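Local coordinates for Mgp-operon protein 3 (Mycoplasma pneumoniae, PDB 6RJ1) that is a membrane-associated cell-adhesion protein, also called P40/P90, that probably works with adhesin P1 when the bacterium attaches to host cells, at residues K159-D163 / S523-L528; V218-D224 / N574-W579; G558-M564 / K649-N655. The contacts are given in a common frame with arbitrary orientation. Residue numbers count along the deposited sequence, not the author numbering.

Contact 1: K159-D163 / S523-L528; sequences KTLQD and SKNSNL
Helix meets irregular loop in this largely buried contact: helix 157-163 packs through K159, T160 and D163 against 523-528, which lies between helix 503-511 and strand 538-546, 360 residues away in sequence. The helical backbone runs at ordinary angles (T160 phi/psi -64/-46) and has shifted to -107/-5 at D163. In the loop, N525 (-88/70) centres an inverse gamma turn, with a weak bond of 3.0 Å from S526 N to K524 O. The turn presents S526 to the helix: its CA is 4.8 Å from that of T160, and its CB touches K159 O at 3.3 Å. Two hydrogen bonds run in opposite directions. T160 OG1 (chi1 m) donates to S526 O at 2.8 Å, and S526 OG (chi1 p) donates to D163 OD2 at 2.9 Å. One water donates to T160 O at 2.7 Å and weakly to S526 OG at 3.4 Å. K524 starts away from the helix but curls back, its NZ forming a long salt bridge of 3.5 Å with D163 OD2. T160 CG2 rests on L528 CG at 3.8 Å; K159 lays its CD 3.9 Å from S523 O, its NZ pairing with E142. D163 OD1 is salt-bridged to K231, so the buried carboxylate faces two lysines. The closest contacts of this 342 Å² interface are polar, consistent with polar pairing fixing how the loop seats on the helix.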
loop_
_atom_site.group_PDB
_atom_site.type_symbol
_atom_site.label_atom_id
_atom_site.label_comp_id
_atom_site.label_asym_id
_atom_site.label_seq_id
_atom_site.Cartn_x
_atom_site.Cartn_y
_atom_site.Cartn_z
ATOM N N LYS A 159 -18.977 -5.771 13.898
ATOM C CA LYS A 159 -18.309 -5.951 15.184
ATOM C C LYS A 159 -16.831 -5.588 15.106
ATOM O O LYS A 159 -16.325 -4.938 16.022
ATOM C CB LYS A 159 -18.521 -7.373 15.727
ATOM C CG LYS A 159 -19.918 -7.599 16.280
ATOM C CD LYS A 159 -20.011 -8.876 17.092
ATOM C CE LYS A 159 -21.417 -9.139 17.581
ATOM N NZ LYS A 159 -22.257 -9.777 16.530
ATOM N N THR A 160 -16.159 -5.954 13.988
ATOM C CA THR A 160 -14.743 -5.647 13.731
ATOM C C THR A 160 -14.542 -4.141 13.623
ATOM O O THR A 160 -13.600 -3.613 14.213
ATOM C CB THR A 160 -14.251 -6.323 12.429
ATOM O OG1 THR A 160 -14.580 -7.709 12.436
ATOM C CG2 THR A 160 -12.739 -6.138 12.192
ATOM N N LEU A 161 -15.419 -3.460 12.855
ATOM C CA LEU A 161 -15.345 -2.027 12.608
ATOM C C LEU A 161 -15.563 -1.184 13.854
ATOM O O LEU A 161 -14.979 -0.104 13.971
ATOM C CB LEU A 161 -16.291 -1.621 11.476
ATOM C CG LEU A 161 -15.997 -2.245 10.100
ATOM C CD1 LEU A 161 -17.138 -2.009 9.143
ATOM C CD2 LEU A 161 -14.664 -1.757 9.517
ATOM N N GLN A 162 -16.340 -1.702 14.810
ATOM C CA GLN A 162 -16.609 -1.032 16.080
ATOM C C GLN A 162 -15.339 -0.886 16.909
ATOM O O GLN A 162 -15.165 0.131 17.584
ATOM C CB GLN A 162 -17.653 -1.797 16.893
ATOM C CG GLN A 162 -19.064 -1.634 16.392
ATOM C CD GLN A 162 -20.048 -2.021 17.458
ATOM O OE1 GLN A 162 -20.610 -1.166 18.153
ATOM N NE2 GLN A 162 -20.278 -3.317 17.604
ATOM N N ASP A 163 -14.451 -1.890 16.841
ATOM C CA ASP A 163 -13.202 -1.921 17.596
ATOM C C ASP A 163 -11.965 -1.670 16.755
ATOM O O ASP A 163 -10.870 -1.580 17.310
ATOM C CB ASP A 163 -13.072 -3.253 18.346
ATOM C CG ASP A 163 -13.845 -3.333 19.648
ATOM O OD1 ASP A 163 -14.109 -2.257 20.255
ATOM O OD2 ASP A 163 -14.165 -4.474 20.081
ATOM N N SER A 523 -18.348 -11.618 22.122
ATOM C CA SER A 523 -18.608 -10.539 21.159
ATOM C C SER A 523 -17.488 -9.494 21.056
ATOM O O SER A 523 -17.343 -8.878 19.994
ATOM C CB SER A 523 -19.939 -9.863 21.459
ATOM O OG SER A 523 -20.997 -10.768 21.192
ATOM N N LYS A 524 -16.694 -9.308 22.143
ATOM C CA LYS A 524 -15.587 -8.357 22.162
ATOM C C LYS A 524 -14.306 -8.885 21.475
ATOM O O LYS A 524 -13.396 -8.092 21.202
ATOM C CB LYS A 524 -15.313 -7.836 23.574
ATOM C CG LYS A 524 -16.144 -6.609 23.887
ATOM C CD LYS A 524 -15.373 -5.624 24.766
ATOM C CE LYS A 524 -15.811 -4.190 24.551
ATOM N NZ LYS A 524 -15.665 -3.701 23.143
ATOM N N ASN A 525 -14.275 -10.194 21.128
ATOM C CA ASN A 525 -13.208 -10.823 20.351
ATOM C C ASN A 525 -13.660 -10.619 18.899
ATOM O O ASN A 525 -14.076 -11.546 18.206
ATOM C CB ASN A 525 -13.065 -12.308 20.720
ATOM C CG ASN A 525 -11.931 -13.018 20.018
ATOM O OD1 ASN A 525 -10.780 -12.585 20.042
ATOM N ND2 ASN A 525 -12.235 -14.136 19.381
ATOM N N SER A 526 -13.612 -9.353 18.475
ATOM C CA SER A 526 -14.096 -8.822 17.208
ATOM C C SER A 526 -13.113 -8.860 16.030
ATOM O O SER A 526 -13.531 -8.504 14.933
ATOM C CB SER A 526 -14.602 -7.398 17.419
ATOM O OG SER A 526 -13.665 -6.614 18.142
ATOM N N ASN A 527 -11.847 -9.319 16.215
ATOM C CA ASN A 527 -10.839 -9.407 15.135
ATOM C C ASN A 527 -11.345 -10.114 13.867
ATOM O O ASN A 527 -12.209 -10.995 13.965
ATOM C CB ASN A 527 -9.572 -10.096 15.628
ATOM C CG ASN A 527 -9.750 -11.572 15.916
ATOM O OD1 ASN A 527 -9.801 -12.411 15.010
ATOM N ND2 ASN A 527 -9.828 -11.924 17.184
ATOM N N LEU A 528 -10.765 -9.766 12.698
ATOM C CA LEU A 528 -11.124 -10.308 11.385
ATOM C C LEU A 528 -11.113 -11.837 11.267
ATOM O O LEU A 528 -11.994 -12.382 10.590
ATOM C CB LEU A 528 -10.245 -9.711 10.287
ATOM C CG LEU A 528 -10.453 -8.227 9.985
ATOM C CD1 LEU A 528 -9.156 -7.564 9.667
ATOM C CD2 LEU A 528 -11.457 -8.009 8.888
HETATM O O HOH W 1 -11.891 -5.214 15.637
#

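Contact 2: V218-D224 / N574-W579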
loop_
_atom_site.group_PDB
_atom_site.type_symbol
_atom_site.label_atom_id
_atom_site.label_comp_id
_atom_site.label_asym_id
_atom_site.label_seq_id
_atom_site.Cartn_x
_atom_site.Cartn_y
_atom_site.Cartn_z
ATOM N N VAL A 218 9.157 -12.293 20.954
ATOM C CA VAL A 218 8.238 -11.187 21.226
ATOM C C VAL A 218 6.891 -11.400 20.529
ATOM O O VAL A 218 6.839 -11.690 19.335
ATOM C CB VAL A 218 8.888 -9.808 20.916
ATOM C CG1 VAL A 218 7.922 -8.669 21.185
ATOM C CG2 VAL A 218 10.174 -9.612 21.727
ATOM N N THR A 219 5.803 -11.275 21.313
ATOM C CA THR A 219 4.409 -11.462 20.905
ATOM C C THR A 219 3.776 -10.244 20.203
ATOM O O THR A 219 2.673 -10.361 19.657
ATOM C CB THR A 219 3.567 -11.895 22.109
ATOM O OG1 THR A 219 3.535 -10.838 23.071
ATOM C CG2 THR A 219 4.061 -13.179 22.737
ATOM N N GLY A 220 4.461 -9.103 20.219
ATOM C CA GLY A 220 3.950 -7.900 19.581
ATOM C C GLY A 220 4.614 -6.615 20.006
ATOM O O GLY A 220 5.823 -6.578 20.245
ATOM N N PHE A 221 3.829 -5.535 20.054
ATOM C CA PHE A 221 4.333 -4.216 20.411
ATOM C C PHE A 221 3.331 -3.437 21.258
ATOM O O PHE A 221 2.120 -3.554 21.056
ATOM C CB PHE A 221 4.781 -3.425 19.152
ATOM C CG PHE A 221 3.724 -3.198 18.093
ATOM C CD1 PHE A 221 3.496 -4.143 17.101
ATOM C CD2 PHE A 221 2.995 -2.015 18.057
ATOM C CE1 PHE A 221 2.531 -3.923 16.102
ATOM C CE2 PHE A 221 2.035 -1.791 17.062
ATOM C CZ PHE A 221 1.807 -2.748 16.089
ATOM N N LYS A 222 3.857 -2.650 22.215
ATOM C CA LYS A 222 3.100 -1.803 23.131
ATOM C C LYS A 222 2.332 -0.700 22.379
ATOM O O LYS A 222 2.888 -0.047 21.488
ATOM C CB LYS A 222 4.036 -1.199 24.183
ATOM C CG LYS A 222 4.589 -2.215 25.170
ATOM C CD LYS A 222 5.118 -1.541 26.421
ATOM C CE LYS A 222 5.565 -2.545 27.461
ATOM N NZ LYS A 222 6.207 -1.885 28.632
ATOM N N LEU A 223 1.043 -0.514 22.728
ATOM C CA LEU A 223 0.168 0.487 22.097
ATOM C C LEU A 223 -0.108 1.721 22.981
ATOM O O LEU A 223 -0.877 2.598 22.578
ATOM C CB LEU A 223 -1.156 -0.162 21.649
ATOM C CG LEU A 223 -1.064 -1.218 20.554
ATOM C CD1 LEU A 223 -2.351 -1.982 20.442
ATOM C CD2 LEU A 223 -0.713 -0.601 19.216
ATOM N N ASP A 224 0.530 1.791 24.166
ATOM C CA ASP A 224 0.369 2.885 25.132
ATOM C C ASP A 224 1.018 4.215 24.713
ATOM O O ASP A 224 0.566 5.280 25.143
ATOM C CB ASP A 224 0.879 2.447 26.521
ATOM C CG ASP A 224 2.365 2.141 26.618
ATOM O OD1 ASP A 224 2.928 1.598 25.635
ATOM O OD2 ASP A 224 2.964 2.423 27.694
ATOM N N ASN A 574 -2.739 -3.687 26.703
ATOM C CA ASN A 574 -2.335 -2.471 25.982
ATOM C C ASN A 574 -1.300 -2.767 24.880
ATOM O O ASN A 574 -0.477 -1.905 24.557
ATOM C CB ASN A 574 -1.819 -1.388 26.976
ATOM C CG ASN A 574 -2.401 0.002 26.859
ATOM O OD1 ASN A 574 -3.011 0.389 25.857
ATOM N ND2 ASN A 574 -2.191 0.803 27.895
ATOM N N GLN A 575 -1.344 -3.977 24.292
ATOM C CA GLN A 575 -0.397 -4.324 23.242
ATOM C C GLN A 575 -1.049 -4.996 22.026
ATOM O O GLN A 575 -2.121 -5.605 22.134
ATOM C CB GLN A 575 0.791 -5.159 23.787
ATOM C CG GLN A 575 0.635 -6.675 23.705
ATOM C CD GLN A 575 1.954 -7.402 23.763
ATOM O OE1 GLN A 575 2.614 -7.473 24.805
ATOM N NE2 GLN A 575 2.357 -7.984 22.652
ATOM N N ALA A 576 -0.383 -4.846 20.863
ATOM C CA ALA A 576 -0.775 -5.465 19.609
ATOM C C ALA A 576 -0.110 -6.839 19.570
ATOM O O ALA A 576 0.926 -7.031 20.204
ATOM C CB ALA A 576 -0.311 -4.624 18.435
ATOM N N LEU A 577 -0.721 -7.798 18.872
ATOM C CA LEU A 577 -0.194 -9.151 18.787
ATOM C C LEU A 577 0.263 -9.450 17.370
ATOM O O LEU A 577 -0.550 -9.701 16.478
ATOM C CB LEU A 577 -1.209 -10.177 19.313
ATOM C CG LEU A 577 -1.724 -9.928 20.728
ATOM C CD1 LEU A 577 -3.072 -10.531 20.920
ATOM C CD2 LEU A 577 -0.759 -10.431 21.757
ATOM N N ALA A 578 1.589 -9.353 17.166
ATOM C CA ALA A 578 2.273 -9.529 15.888
ATOM C C ALA A 578 3.634 -10.157 16.120
ATOM O O ALA A 578 4.258 -9.908 17.149
ATOM C CB ALA A 578 2.447 -8.178 15.213
ATOM N N TRP A 579 4.110 -10.959 15.166
ATOM C CA TRP A 579 5.410 -11.614 15.289
ATOM C C TRP A 579 6.052 -11.854 13.927
ATOM O O TRP A 579 5.351 -11.902 12.906
ATOM C CB TRP A 579 5.282 -12.937 16.069
ATOM C CG TRP A 579 4.321 -13.898 15.435
ATOM C CD1 TRP A 579 4.590 -14.789 14.438
ATOM C CD2 TRP A 579 2.913 -13.991 15.693
ATOM N NE1 TRP A 579 3.436 -15.424 14.052
ATOM C CE2 TRP A 579 2.390 -14.955 14.808
ATOM C CE3 TRP A 579 2.036 -13.340 16.581
ATOM C CZ2 TRP A 579 1.036 -15.318 14.814
ATOM C CZ3 TRP A 579 0.690 -13.669 16.553
ATOM C CH2 TRP A 579 0.208 -14.669 15.702
#
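The missing side chain of G220 leaves a hollow that lets the two backbones close up at this end of the antiparallel pairing. A CB there would lie 1.7 Å from A576 O and 2.8 Å from Q575 NE2, so only glycine fits, and its phi/psi of 163/-146 requires glycine as well. Without that bump, G220 CA closes to 3.2 Å from A576 O and likewise from A578 O. The weakly bonded strand 220-222 and strand 575-577 have axes 4.5 Å apart, with 167° between their N-to-C directions. Bonds from A576 N to F221 O (2.8 Å) and L223 N to N574 O (2.8 Å) are well formed; A578 N to T219 O (2.9 Å) is weak. The methyl of A576 is the chief bump: its CB sits under the F221 ring, 3.7 Å from the centroid and 14° off the normal, a CH-pi contact, while L223 CD1 reaches it at 3.9 Å. A578 CB meets the edge of the same ring, 4.3 Å from F221 CE1. Q575 folds its carboxamide back so that NE2 donates to A576 O at 3.0 Å. Beyond the pair, G220 and K222 bond through their backbones to G184 and V182, F221 and L223 touch Y229 of strand 229-230, and strand 575-577 continues the sheet to strand 549-563.

Contact 3: G558-M564 / K649-N655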
loop_
_atom_site.group_PDB
_atom_site.type_symbol
_atom_site.label_atom_id
_atom_site.label_comp_id
_atom_site.label_asym_id
_atom_site.label_seq_id
_atom_site.Cartn_x
_atom_site.Cartn_y
_atom_site.Cartn_z
ATOM N N GLY A 558 -0.119 -3.725 7.058
ATOM C CA GLY A 558 -0.039 -4.506 8.286
ATOM C C GLY A 558 -1.382 -4.591 8.982
ATOM O O GLY A 558 -1.974 -3.563 9.290
ATOM N N ALA A 559 -1.914 -5.807 9.165
ATOM C CA ALA A 559 -3.197 -6.007 9.834
ATOM C C ALA A 559 -3.061 -7.117 10.875
ATOM O O ALA A 559 -2.862 -8.296 10.546
ATOM C CB ALA A 559 -4.285 -6.325 8.828
ATOM N N VAL A 560 -3.105 -6.717 12.141
ATOM C CA VAL A 560 -2.900 -7.612 13.274
ATOM C C VAL A 560 -4.005 -7.477 14.333
ATOM O O VAL A 560 -4.945 -6.697 14.152
ATOM C CB VAL A 560 -1.478 -7.418 13.880
ATOM C CG1 VAL A 560 -0.391 -7.841 12.907
ATOM C CG2 VAL A 560 -1.256 -5.992 14.372
ATOM N N GLY A 561 -3.882 -8.248 15.411
ATOM C CA GLY A 561 -4.810 -8.203 16.526
ATOM C C GLY A 561 -4.291 -7.349 17.666
ATOM O O GLY A 561 -3.111 -7.006 17.703
ATOM N N TYR A 562 -5.178 -6.984 18.602
ATOM C CA TYR A 562 -4.815 -6.214 19.791
ATOM C C TYR A 562 -5.718 -6.599 20.960
ATOM O O TYR A 562 -6.905 -6.866 20.753
ATOM C CB TYR A 562 -4.748 -4.700 19.515
ATOM C CG TYR A 562 -6.060 -3.948 19.555
ATOM C CD1 TYR A 562 -6.799 -3.737 18.396
ATOM C CD2 TYR A 562 -6.497 -3.339 20.727
ATOM C CE1 TYR A 562 -7.979 -2.998 18.416
ATOM C CE2 TYR A 562 -7.688 -2.624 20.766
ATOM C CZ TYR A 562 -8.433 -2.462 19.610
ATOM O OH TYR A 562 -9.599 -1.734 19.650
ATOM N N ASP A 563 -5.151 -6.680 22.173
ATOM C CA ASP A 563 -5.911 -7.077 23.361
ATOM C C ASP A 563 -6.787 -5.957 23.896
ATOM O O ASP A 563 -6.285 -4.886 24.235
ATOM C CB ASP A 563 -4.987 -7.634 24.459
ATOM C CG ASP A 563 -5.618 -8.646 25.402
ATOM O OD1 ASP A 563 -6.869 -8.774 25.400
ATOM O OD2 ASP A 563 -4.865 -9.298 26.156
ATOM N N MET A 564 -8.101 -6.232 23.978
ATOM C CA MET A 564 -9.162 -5.339 24.461
ATOM C C MET A 564 -9.282 -5.340 25.993
ATOM O O MET A 564 -10.075 -4.568 26.534
ATOM C CB MET A 564 -10.514 -5.788 23.878
ATOM C CG MET A 564 -10.690 -5.531 22.399
ATOM S SD MET A 564 -10.935 -3.802 21.954
ATOM C CE MET A 564 -12.311 -3.376 22.971
ATOM N N LYS A 649 -10.452 -11.454 24.261
ATOM C CA LYS A 649 -11.061 -10.355 23.509
ATOM C C LYS A 649 -10.005 -9.678 22.646
ATOM O O LYS A 649 -9.370 -8.716 23.084
ATOM C CB LYS A 649 -11.708 -9.329 24.454
ATOM C CG LYS A 649 -12.739 -9.898 25.416
ATOM C CD LYS A 649 -13.061 -8.929 26.543
ATOM C CE LYS A 649 -13.328 -9.644 27.840
ATOM N NZ LYS A 649 -14.541 -10.506 27.785
ATOM N N ILE A 650 -9.778 -10.213 21.435
ATOM C CA ILE A 650 -8.800 -9.678 20.490
ATOM C C ILE A 650 -9.527 -8.969 19.337
ATOM O O ILE A 650 -10.328 -9.590 18.648
ATOM C CB ILE A 650 -7.782 -10.772 20.006
ATOM C CG1 ILE A 650 -6.996 -11.461 21.172
ATOM C CG2 ILE A 650 -6.822 -10.238 18.941
ATOM C CD1 ILE A 650 -6.477 -10.682 22.420
ATOM N N ALA A 651 -9.257 -7.667 19.155
ATOM C CA ALA A 651 -9.849 -6.842 18.104
ATOM C C ALA A 651 -8.844 -6.643 16.977
ATOM O O ALA A 651 -7.716 -7.104 17.102
ATOM C CB ALA A 651 -10.266 -5.510 18.676
ATOM N N SER A 652 -9.241 -5.985 15.872
ATOM C CA SER A 652 -8.365 -5.760 14.712
ATOM C C SER A 652 -7.718 -4.387 14.695
ATOM O O SER A 652 -8.327 -3.390 15.096
ATOM C CB SER A 652 -9.110 -6.003 13.402
ATOM O OG SER A 652 -9.197 -7.384 13.096
ATOM N N LEU A 653 -6.487 -4.341 14.174
ATOM C CA LEU A 653 -5.688 -3.134 14.065
ATOM C C LEU A 653 -4.997 -3.093 12.685
ATOM O O LEU A 653 -4.351 -4.066 12.293
ATOM C CB LEU A 653 -4.667 -3.143 15.226
ATOM C CG LEU A 653 -3.593 -2.057 15.281
ATOM C CD1 LEU A 653 -3.302 -1.694 16.716
ATOM C CD2 LEU A 653 -2.307 -2.518 14.605
ATOM N N ILE A 654 -5.105 -1.953 11.978
ATOM C CA ILE A 654 -4.477 -1.735 10.671
ATOM C C ILE A 654 -3.359 -0.687 10.764
ATOM O O ILE A 654 -3.574 0.421 11.267
ATOM C CB ILE A 654 -5.511 -1.426 9.540
ATOM C CG1 ILE A 654 -6.520 -2.608 9.351
ATOM C CG2 ILE A 654 -4.806 -1.068 8.213
ATOM C CD1 ILE A 654 -7.802 -2.250 8.641
ATOM N N ASN A 655 -2.161 -1.070 10.286
ATOM C CA ASN A 655 -0.945 -0.281 10.193
ATOM C C ASN A 655 -0.908 0.412 8.838
ATOM O O ASN A 655 -1.248 -0.194 7.823
ATOM C CB ASN A 655 0.271 -1.187 10.356
ATOM C CG ASN A 655 0.467 -1.682 11.769
ATOM O OD1 ASN A 655 0.104 -1.013 12.738
ATOM N ND2 ASN A 655 1.087 -2.846 11.918
HETATM O O HOH W 2 -6.819 -8.026 12.041
#
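Strands 559-563 and 650-654 form a regular antiparallel ladder within the MgpC adhesin region, whose family is grouped with the beta-propellers. Their axes approach to 4.4 Å but make an angle of 137°, well short of 180°, so the pair is strongly twisted. Even so, the register holds over five bridges, with V560-L653 and Y562-A651 as the hydrogen-bonded pairs. V560 N to L653 O (2.9 Å), L653 N to V560 O (2.8 Å), Y562 N to A651 O (3.0 Å) and A651 N to Y562 O (3.0 Å) make up the centre; N655 N to G558 O (2.7 Å) and M564 N to K649 O (2.9 Å) close the ends. On one face V560 CG2 packs on L653 CD2 at 3.6 Å. The Y562 ring, at chi1 p, leans across the neighbouring strand, its CE1 3.4 Å from A651 CB and its CD1 3.9 Å from L653 CB, and its OH bonds to D163 O. M564 CG covers A651 CB at 3.7 Å. The other face carries A559, D563, I650, S652 and I654. Here G561 lets I650 in: its CA is 3.7 Å from I650 CG2, where a CB would clash at 2.6 Å. L528 N bonds to S652 OG, which also donates a hydrogen bond of 2.7 Å to a water that in turn donates to V560 O at 3.1 Å.

Contact 3 lies between the other two, its centre about 9 Å from each, whereas the centres of contacts 1 and 2 are about 17 Å apart and their nearest atoms about 8 Å. Contact 1 meets contact 3 by probable hydrogen bonds from Y562 OH to D163 O (2.7 Å) and N527 ND2 to I650 O (2.8 Å). Contact 2 extends the same sheet: L577 N lies 2.8 Å from G561 O and D563 N 3.2 Å from Q575 O, both probable hydrogen bonds, giving the strand order 220-222, 575-577, 549-563, 650-654. Along the chain, the segments of contact 2 alternate with those of both other contacts, interleaving distant parts of the sequence.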